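Local atomic coordinates of glutathione S-transferase, N-terminal domain protein (Pseudomonas putida, PDB entry 4NAX), a protein that binds oxidized glutathione disulfide, one molecule to each subunit of its dimer, and probably acts as a transferase of the glutathione S-transferase superfamily. Residues 36-39 and 44-47; 13-16 and 21-24; 166-169 and 173-176; 83-88 and 94-99. All coordinates share one frame; numbering follows the deposited sequence. Where two conformers were deposited one is given.

Contact 1 (36-39 and 44-47); sequences IMLE and AYEA
The phenol ring of Y45 reaches across to helix 31-41, where L38 lies over one of its faces and E39 takes its hydroxyl at the edge. L38 CD1 sits 3.8 Å from the centroid of the Y45 ring and 20° off its normal, a CH-pi contact displaced toward the rim. The CB of the same leucine rests over this face too, 3.7 Å from Y45 CE1, so that root and tip of L38 both bear on the ring as the two side chains pass at a slant. E39 meets the tyrosine differently, at about a right angle. Bent at its second torsion, it brings OE2 into the ring plane, where Y45 OH donates a short hydrogen bond of 2.6 Å to the anti lone pair of E39 OE2; carboxylate and ring planes stand 73° apart. The tyrosine meets both neighbours with CG placed between its backbone N and carbonyl carbon (chi1 70°). A phenylalanine here would probably keep the leucine contact but leave the E39 carboxylate without its hydroxyl mate. I229 touches both E39 and Y45, and L97 of helix 90-101 packs against L38. The arrangement ties helix to following strand in a beta-alpha-beta unit, strand 21-25, helix 31-41 and strand 45-49, as in the thioredoxin-like N-terminal domain of glutathione transferases.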
# COMPACT_ATOMS: atom_id res chain seq x y z
N ILE A 36 -11.49 7.20 11.70
CA ILE A 36 -12.75 6.58 11.33
C ILE A 36 -12.79 5.14 11.85
O ILE A 36 -13.79 4.71 12.44
CB ILE A 36 -12.99 6.63 9.81
CG1 ILE A 36 -13.26 8.06 9.37
CG2 ILE A 36 -14.17 5.73 9.44
CD1 ILE A 36 -13.26 8.26 7.88
N MET A 37 -11.73 4.38 11.62
CA MET A 37 -11.70 3.01 12.07
C MET A 37 -11.92 2.90 13.59
O MET A 37 -12.71 2.08 14.04
CB MET A 37 -10.36 2.38 11.69
CG MET A 37 -10.19 0.94 12.13
SD MET A 37 -11.37 -0.16 11.33
CE MET A 37 -10.71 -1.72 11.89
N LEU A 38 -11.21 3.72 14.35
CA LEU A 38 -11.33 3.70 15.80
C LEU A 38 -12.75 4.06 16.24
O LEU A 38 -13.31 3.42 17.16
CB LEU A 38 -10.31 4.64 16.42
CG LEU A 38 -8.87 4.13 16.30
CD1 LEU A 38 -7.88 5.27 16.49
CD2 LEU A 38 -8.61 3.01 17.29
N GLU A 39 -13.34 5.05 15.58
CA GLU A 39 -14.73 5.41 15.87
C GLU A 39 -15.69 4.27 15.55
O GLU A 39 -16.66 4.04 16.28
CB GLU A 39 -15.14 6.69 15.12
CG GLU A 39 -14.40 7.94 15.55
CD GLU A 39 -14.78 8.43 16.93
OE1 GLU A 39 -15.96 8.30 17.31
OE2 GLU A 39 -13.90 8.97 17.63
N ALA A 44 -11.38 2.67 22.74
CA ALA A 44 -10.90 3.89 23.37
C ALA A 44 -9.58 4.33 22.75
O ALA A 44 -8.72 3.51 22.50
CB ALA A 44 -10.71 3.66 24.87
N TYR A 45 -9.42 5.63 22.53
CA TYR A 45 -8.17 6.14 22.03
C TYR A 45 -8.00 7.59 22.42
O TYR A 45 -8.97 8.28 22.71
CB TYR A 45 -8.06 5.98 20.52
CG TYR A 45 -8.96 6.86 19.67
CD1 TYR A 45 -10.31 6.60 19.54
CD2 TYR A 45 -8.44 7.91 18.97
CE1 TYR A 45 -11.14 7.37 18.73
CE2 TYR A 45 -9.22 8.69 18.14
CZ TYR A 45 -10.57 8.44 18.03
OH TYR A 45 -11.31 9.23 17.17
N GLU A 46 -6.74 8.01 22.42
CA GLU A 46 -6.35 9.36 22.76
C GLU A 46 -5.67 9.95 21.54
O GLU A 46 -4.55 9.55 21.16
CB GLU A 46 -5.41 9.35 23.96
CG GLU A 46 -5.01 10.74 24.41
CD GLU A 46 -4.12 10.76 25.64
OE1 GLU A 46 -3.95 9.72 26.30
OE2 GLU A 46 -3.59 11.86 25.94
N ALA A 47 -6.35 10.91 20.92
CA ALA A 47 -5.86 11.55 19.71
C ALA A 47 -4.96 12.75 20.00
O ALA A 47 -5.22 13.57 20.88
CB ALA A 47 -7.03 11.97 18.83

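Contact 2 (13-16 and 21-24); sequences WPAK and LQLY
W13 begins the contact with its CB, which lies near the plane of the Y24 ring at its edge, 3.9 Å from Y24 CE1. The indole itself is anchored elsewhere, its NE1 bonded to K49 O. The backbone of W13 also takes part: a water donates to W13 O at 2.7 Å and to Q22 OE1 at 2.8 Å, and accepts from Y24 OH at 2.7 Å. One solvent molecule thus joins the loop to two side chains of strand 21-25. Two residues on, the methyl group of A15 rests against the Q22 amide, with A15 CB 3.4 Å from Q22 OE1. The glutamine chain is bent at its second torsion (chi2 -72°), folding the amide back between strand and loop. Its OE1 also accepts from H48 NE2, while its NE2 bonds to R20 O and E46 OE1. A leucine in its place would probably leave the water short of an acceptor and H48 and E46 without their amide partner. Across the two segments there is no direct hydrogen bond, only the two side-chain touches and the shared water; the W13 indole and a bond of K16 N to E46 OE2 fasten the loop to strand 45-49, into which the polar network extends.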
# COMPACT_ATOMS: atom_id res chain seq x y z
N TRP A 13 4.14 14.46 22.82
CA TRP A 13 2.69 14.35 23.01
C TRP A 13 2.40 13.43 24.19
O TRP A 13 2.15 12.25 24.00
CB TRP A 13 2.04 13.81 21.75
CG TRP A 13 2.11 14.72 20.57
CD1 TRP A 13 1.27 15.74 20.26
CD2 TRP A 13 3.10 14.69 19.54
NE1 TRP A 13 1.66 16.35 19.09
CE2 TRP A 13 2.78 15.71 18.62
CE3 TRP A 13 4.20 13.89 19.27
CZ2 TRP A 13 3.53 15.97 17.49
CZ3 TRP A 13 4.93 14.11 18.13
CH2 TRP A 13 4.60 15.15 17.26
N PRO A 14 2.45 13.96 25.42
CA PRO A 14 2.22 13.09 26.57
C PRO A 14 0.84 12.45 26.57
O PRO A 14 -0.13 13.05 26.13
CB PRO A 14 2.36 14.04 27.77
CG PRO A 14 3.17 15.18 27.28
CD PRO A 14 2.88 15.31 25.81
N ALA A 15 0.76 11.24 27.10
CA ALA A 15 -0.48 10.53 27.25
C ALA A 15 -1.18 10.96 28.55
O ALA A 15 -0.66 10.74 29.64
CB ALA A 15 -0.23 9.04 27.27
N LYS A 16 -2.36 11.56 28.42
CA LYS A 16 -3.27 11.80 29.55
C LYS A 16 -3.94 10.51 30.01
O LYS A 16 -4.35 10.39 31.17
CB LYS A 16 -4.35 12.83 29.17
CG LYS A 16 -3.77 14.16 28.73
CD LYS A 16 -4.81 15.26 28.60
CE LYS A 16 -4.13 16.63 28.60
NZ LYS A 16 -3.66 17.07 29.94
N LEU A 21 -4.96 3.38 23.55
CA LEU A 21 -4.25 3.55 22.29
C LEU A 21 -4.05 5.04 22.01
O LEU A 21 -4.98 5.85 22.12
CB LEU A 21 -5.03 2.87 21.17
CG LEU A 21 -4.38 2.91 19.79
CD1 LEU A 21 -4.75 1.67 19.00
CD2 LEU A 21 -4.77 4.16 18.99
N GLN A 22 -2.82 5.38 21.63
CA GLN A 22 -2.41 6.73 21.30
C GLN A 22 -2.35 6.87 19.79
O GLN A 22 -1.71 6.08 19.11
CB GLN A 22 -1.03 7.04 21.90
CG GLN A 22 -0.94 6.79 23.41
CD GLN A 22 -1.70 7.82 24.22
OE1 GLN A 22 -1.42 9.02 24.13
NE2 GLN A 22 -2.64 7.37 25.02
N LEU A 23 -3.04 7.89 19.28
CA LEU A 23 -3.07 8.21 17.86
C LEU A 23 -2.36 9.52 17.61
O LEU A 23 -2.67 10.52 18.25
CB LEU A 23 -4.51 8.33 17.36
CG LEU A 23 -4.70 8.80 15.93
CD1 LEU A 23 -4.12 7.82 14.91
CD2 LEU A 23 -6.17 9.05 15.65
N TYR A 24 -1.42 9.52 16.66
CA TYR A 24 -0.65 10.73 16.30
C TYR A 24 -0.99 11.01 14.85
O TYR A 24 -0.58 10.26 13.96
CB TYR A 24 0.84 10.51 16.53
CG TYR A 24 1.16 9.93 17.90
CD1 TYR A 24 1.29 10.74 19.03
CD2 TYR A 24 1.28 8.56 18.07
CE1 TYR A 24 1.56 10.18 20.28
CE2 TYR A 24 1.57 8.01 19.31
CZ TYR A 24 1.69 8.81 20.41
OH TYR A 24 1.98 8.24 21.63
O HOH W 1 1.32 9.65 23.80

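Contact 3 (166-169 and 173-176); sequences RHLK and WMAE
M174 lies against both H167 and L168 at the end of helix 148-168, giving a polar grip through its backbone and an apolar one through its side chain. H167 NE2 donates to M174 O at 2.7 Å in a nearly straight bond (169°). The donor lies in the carbonyl plane on a lone pair, and the oxygen is only 3° out of the imidazole plane, so ring and carbonyl are well aligned. The histidine is extended toward the loop, its CG opposite the backbone N across the first torsion (chi1 177°). The thioether folds back toward the ring: bends at its second and third torsions bring M174 CE to 3.5 Å from H167 CD2, while the sulfur stands oblique to the ring. M174 SD also packs 3.8 Å from L168 CD2. That leucine methyl touches the W173 backbone as well, lying 3.7 Å from W173 O, which is hydrogen-bonded to R171 NE. W118 of helix 109-137 meets both the H167 ring and M174, and F186 of helix 180-193 touches L168, placing the turn among helices of the C-terminal domain. Since M174 N is bonded to D182 OD1, both backbone polar atoms of M174 have side-chain partners. The bond to its carbonyl requires a proton on NE2 and fixes the rotation of the imidazole, with the methionine side chain crossing it obliquely.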
# COMPACT_ATOMS: atom_id res chain seq x y z
N ARG A 166 -16.90 -0.03 -11.75
CA ARG A 166 -17.33 -1.30 -12.31
C ARG A 166 -17.45 -2.34 -11.21
O ARG A 166 -18.36 -3.18 -11.22
CB ARG A 166 -16.39 -1.77 -13.42
CG ARG A 166 -16.46 -0.88 -14.66
CD ARG A 166 -15.65 -1.43 -15.83
NE ARG A 166 -14.23 -1.52 -15.51
CZ ARG A 166 -13.36 -0.51 -15.58
NH1 ARG A 166 -12.08 -0.70 -15.25
NH2 ARG A 166 -13.74 0.69 -15.99
N HIS A 167 -16.52 -2.31 -10.26
CA HIS A 167 -16.57 -3.27 -9.17
C HIS A 167 -17.83 -3.09 -8.30
O HIS A 167 -18.42 -4.06 -7.83
CB HIS A 167 -15.31 -3.14 -8.30
CG HIS A 167 -15.33 -4.05 -7.12
ND1 HIS A 167 -15.19 -5.41 -7.24
CD2 HIS A 167 -15.55 -3.80 -5.81
CE1 HIS A 167 -15.30 -5.96 -6.05
NE2 HIS A 167 -15.52 -5.00 -5.17
N LEU A 168 -18.20 -1.85 -8.06
CA LEU A 168 -19.28 -1.53 -7.12
C LEU A 168 -20.68 -1.67 -7.70
O LEU A 168 -21.67 -1.65 -6.97
CB LEU A 168 -19.07 -0.13 -6.54
CG LEU A 168 -17.89 -0.04 -5.57
CD1 LEU A 168 -17.56 1.42 -5.30
CD2 LEU A 168 -18.18 -0.77 -4.25
N LYS A 169 -20.79 -1.81 -9.01
CA LYS A 169 -22.09 -2.05 -9.61
C LYS A 169 -22.75 -3.28 -8.99
O LYS A 169 -22.15 -4.34 -8.94
CB LYS A 169 -21.98 -2.23 -11.12
CG LYS A 169 -23.35 -2.35 -11.76
CD LYS A 169 -23.35 -2.05 -13.24
CE LYS A 169 -24.78 -2.09 -13.76
NZ LYS A 169 -25.60 -0.95 -13.25
N TRP A 173 -20.59 -2.49 -0.94
CA TRP A 173 -19.25 -2.21 -0.45
C TRP A 173 -18.20 -2.96 -1.26
O TRP A 173 -18.53 -3.77 -2.15
CB TRP A 173 -19.11 -2.54 1.04
CG TRP A 173 -20.06 -1.81 1.94
CD1 TRP A 173 -21.07 -2.36 2.67
CD2 TRP A 173 -20.04 -0.41 2.27
NE1 TRP A 173 -21.71 -1.38 3.40
CE2 TRP A 173 -21.09 -0.18 3.18
CE3 TRP A 173 -19.26 0.67 1.85
CZ2 TRP A 173 -21.38 1.08 3.69
CZ3 TRP A 173 -19.54 1.94 2.38
CH2 TRP A 173 -20.59 2.13 3.29
N MET A 174 -16.94 -2.69 -1.00
CA MET A 174 -15.87 -3.36 -1.76
C MET A 174 -15.89 -4.88 -1.60
O MET A 174 -15.71 -5.63 -2.58
CB MET A 174 -14.51 -2.81 -1.36
CG MET A 174 -14.29 -1.35 -1.74
SD MET A 174 -14.47 -0.95 -3.49
CE MET A 174 -13.09 -1.83 -4.19
N ALA A 175 -16.06 -5.34 -0.36
CA ALA A 175 -16.20 -6.75 -0.06
C ALA A 175 -17.65 -7.01 0.38
O ALA A 175 -18.48 -6.11 0.33
CB ALA A 175 -15.21 -7.17 1.01
N GLU A 176 -17.96 -8.24 0.77
CA GLU A 176 -19.35 -8.60 1.09
C GLU A 176 -19.92 -7.85 2.28
O GLU A 176 -21.13 -7.62 2.34
CB GLU A 176 -19.49 -10.12 1.25
CG GLU A 176 -19.33 -10.84 -0.09
CD GLU A 176 -19.29 -12.35 -0.03
OE1 GLU A 176 -19.19 -12.92 1.08
OE2 GLU A 176 -19.34 -12.99 -1.11

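Contact 4 (83-88 and 94-99); sequences QPLPLF and LQYLAE
L85 and L87 of strand 85-88 pack onto Y96 of helix 90-101, the helix that follows the last strand of the thioredoxin-like N-terminal domain and packs against its sheet. The tight part is the tyrosine ring. L85 CD2 stands over one face, 3.7 Å from the centroid of the Y96 ring, in a CH-pi contact shifted toward the rim, where L85 CD2 comes within 3.4 Å of Y96 CE1. The two side chains reach for each other from opposite directions, each with CG extended away from its own backbone N (chi1 -179° for L85). L87 is a lighter neighbour: its CD2 meets the root of the tyrosine, 3.8 Å from Y96 CB, and lies oblique to the ring. The phenol hydroxyl is bonded to D76 OD2 on strand 73-76, so the ring is tethered at its far end as well. Away from this core the two segments part. Q83 is exposed beyond the strand, while on the helix Q95 and E99 turn to the dimer interface rather than to the strand. There Q95 OE1 accepts from Q95 NE2 of the second subunit, and E99 forms salt bridges with R112 of its own chain and R112 of the second subunit. One helical turn apart, Q95 NE2 donates to E99 OE2 at 3.0 Å, approaching from above the carboxylate plane.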
# COMPACT_ATOMS: atom_id res chain seq x y z
N GLN A 83 2.08 -5.79 25.65
CA GLN A 83 3.23 -4.91 25.52
C GLN A 83 2.89 -3.81 24.51
O GLN A 83 2.11 -4.05 23.60
CB GLN A 83 4.46 -5.71 25.03
CG GLN A 83 4.98 -6.75 26.01
CD GLN A 83 5.49 -6.11 27.26
OE1 GLN A 83 4.73 -5.91 28.20
NE2 GLN A 83 6.76 -5.71 27.26
N PRO A 84 3.49 -2.61 24.65
CA PRO A 84 3.20 -1.56 23.66
C PRO A 84 3.58 -1.96 22.24
O PRO A 84 4.59 -2.63 22.02
CB PRO A 84 4.03 -0.37 24.15
CG PRO A 84 4.13 -0.59 25.62
CD PRO A 84 4.31 -2.08 25.75
N LEU A 85 2.76 -1.54 21.28
CA LEU A 85 3.05 -1.75 19.88
C LEU A 85 3.08 -0.40 19.16
O LEU A 85 2.03 0.25 19.08
CB LEU A 85 1.98 -2.63 19.23
CG LEU A 85 2.23 -2.91 17.75
CD1 LEU A 85 3.36 -3.91 17.59
CD2 LEU A 85 0.98 -3.39 17.03
N PRO A 86 4.24 0.00 18.64
CA PRO A 86 4.33 1.15 17.75
C PRO A 86 3.98 0.72 16.33
O PRO A 86 4.30 -0.40 15.94
CB PRO A 86 5.79 1.53 17.83
CG PRO A 86 6.49 0.21 18.01
CD PRO A 86 5.55 -0.65 18.81
N LEU A 87 3.30 1.58 15.57
CA LEU A 87 2.97 1.22 14.19
C LEU A 87 2.68 2.46 13.37
O LEU A 87 1.98 3.37 13.83
CB LEU A 87 1.75 0.28 14.15
CG LEU A 87 1.66 -0.65 12.95
CD1 LEU A 87 2.81 -1.65 12.90
CD2 LEU A 87 0.34 -1.39 12.97
N PHE A 88 3.20 2.49 12.16
CA PHE A 88 2.83 3.49 11.16
C PHE A 88 2.36 2.78 9.89
O PHE A 88 2.37 1.55 9.81
CB PHE A 88 3.93 4.53 10.98
CG PHE A 88 5.22 4.00 10.43
CD1 PHE A 88 6.21 3.53 11.29
CD2 PHE A 88 5.44 3.95 9.09
CE1 PHE A 88 7.39 3.02 10.80
CE2 PHE A 88 6.62 3.45 8.58
CZ PHE A 88 7.60 3.00 9.45
N LEU A 94 -4.92 -0.08 9.87
CA LEU A 94 -6.25 -0.60 9.65
C LEU A 94 -6.31 -2.11 9.84
O LEU A 94 -7.23 -2.63 10.48
CB LEU A 94 -6.76 -0.25 8.25
CG LEU A 94 -7.11 1.21 7.99
CD1 LEU A 94 -7.52 1.41 6.54
CD2 LEU A 94 -8.25 1.69 8.90
N GLN A 95 -5.36 -2.82 9.26
CA GLN A 95 -5.35 -4.27 9.40
C GLN A 95 -5.13 -4.67 10.86
O GLN A 95 -5.82 -5.56 11.37
CB GLN A 95 -4.31 -4.89 8.47
CG GLN A 95 -4.29 -6.39 8.54
CD GLN A 95 -3.45 -7.06 7.46
OE1 GLN A 95 -2.86 -6.42 6.60
NE2 GLN A 95 -3.44 -8.36 7.49
N TYR A 96 -4.18 -4.03 11.52
CA TYR A 96 -3.94 -4.27 12.95
C TYR A 96 -5.22 -4.10 13.78
O TYR A 96 -5.60 -4.96 14.58
CB TYR A 96 -2.85 -3.34 13.48
CG TYR A 96 -2.72 -3.40 14.98
CD1 TYR A 96 -2.25 -4.54 15.61
CD2 TYR A 96 -3.09 -2.33 15.80
CE1 TYR A 96 -2.17 -4.63 16.99
CE2 TYR A 96 -2.99 -2.41 17.17
CZ TYR A 96 -2.53 -3.56 17.77
OH TYR A 96 -2.39 -3.66 19.14
N LEU A 97 -5.91 -2.97 13.58
CA LEU A 97 -7.10 -2.69 14.36
C LEU A 97 -8.25 -3.63 14.04
O LEU A 97 -9.00 -4.00 14.94
CB LEU A 97 -7.55 -1.24 14.17
CG LEU A 97 -6.61 -0.20 14.75
CD1 LEU A 97 -7.10 1.20 14.37
CD2 LEU A 97 -6.48 -0.30 16.26
N ALA A 98 -8.38 -4.04 12.78
CA ALA A 98 -9.40 -5.00 12.41
C ALA A 98 -9.15 -6.35 13.08
O ALA A 98 -10.09 -7.00 13.55
CB ALA A 98 -9.44 -5.17 10.91
N GLU A 99 -7.89 -6.76 13.09
CA GLU A 99 -7.53 -8.06 13.67
C GLU A 99 -7.60 -8.04 15.20
O GLU A 99 -8.02 -9.02 15.83
CB GLU A 99 -6.14 -8.48 13.17
CG GLU A 99 -6.22 -8.81 11.68
CD GLU A 99 -4.90 -9.08 10.98
OE1 GLU A 99 -3.82 -8.87 11.56
OE2 GLU A 99 -4.97 -9.51 9.80

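How the contacts relate
From the N terminus, contact 2 comes first, closing the loop that leads into strand 21-25. Contact 1 follows, closing the turn from helix 31-41 into strand 45-49, and contact 4 the one from strand 85-88 into helix 90-101. Contact 3 is last, closing the turn after helix 148-168 that leads to helix 180-193 in the C-terminal domain. All four are short closures in series; none nests within or crosses another. The first three meet around one four-stranded sheet: the backbone of E46 pairs with that of L21, E46 OE2 lies 2.8 Å from K16 N, and L97 packs on both L38 and L21. Contact 3 stands apart, its centre about 26 Å from those of contacts 1 and 4.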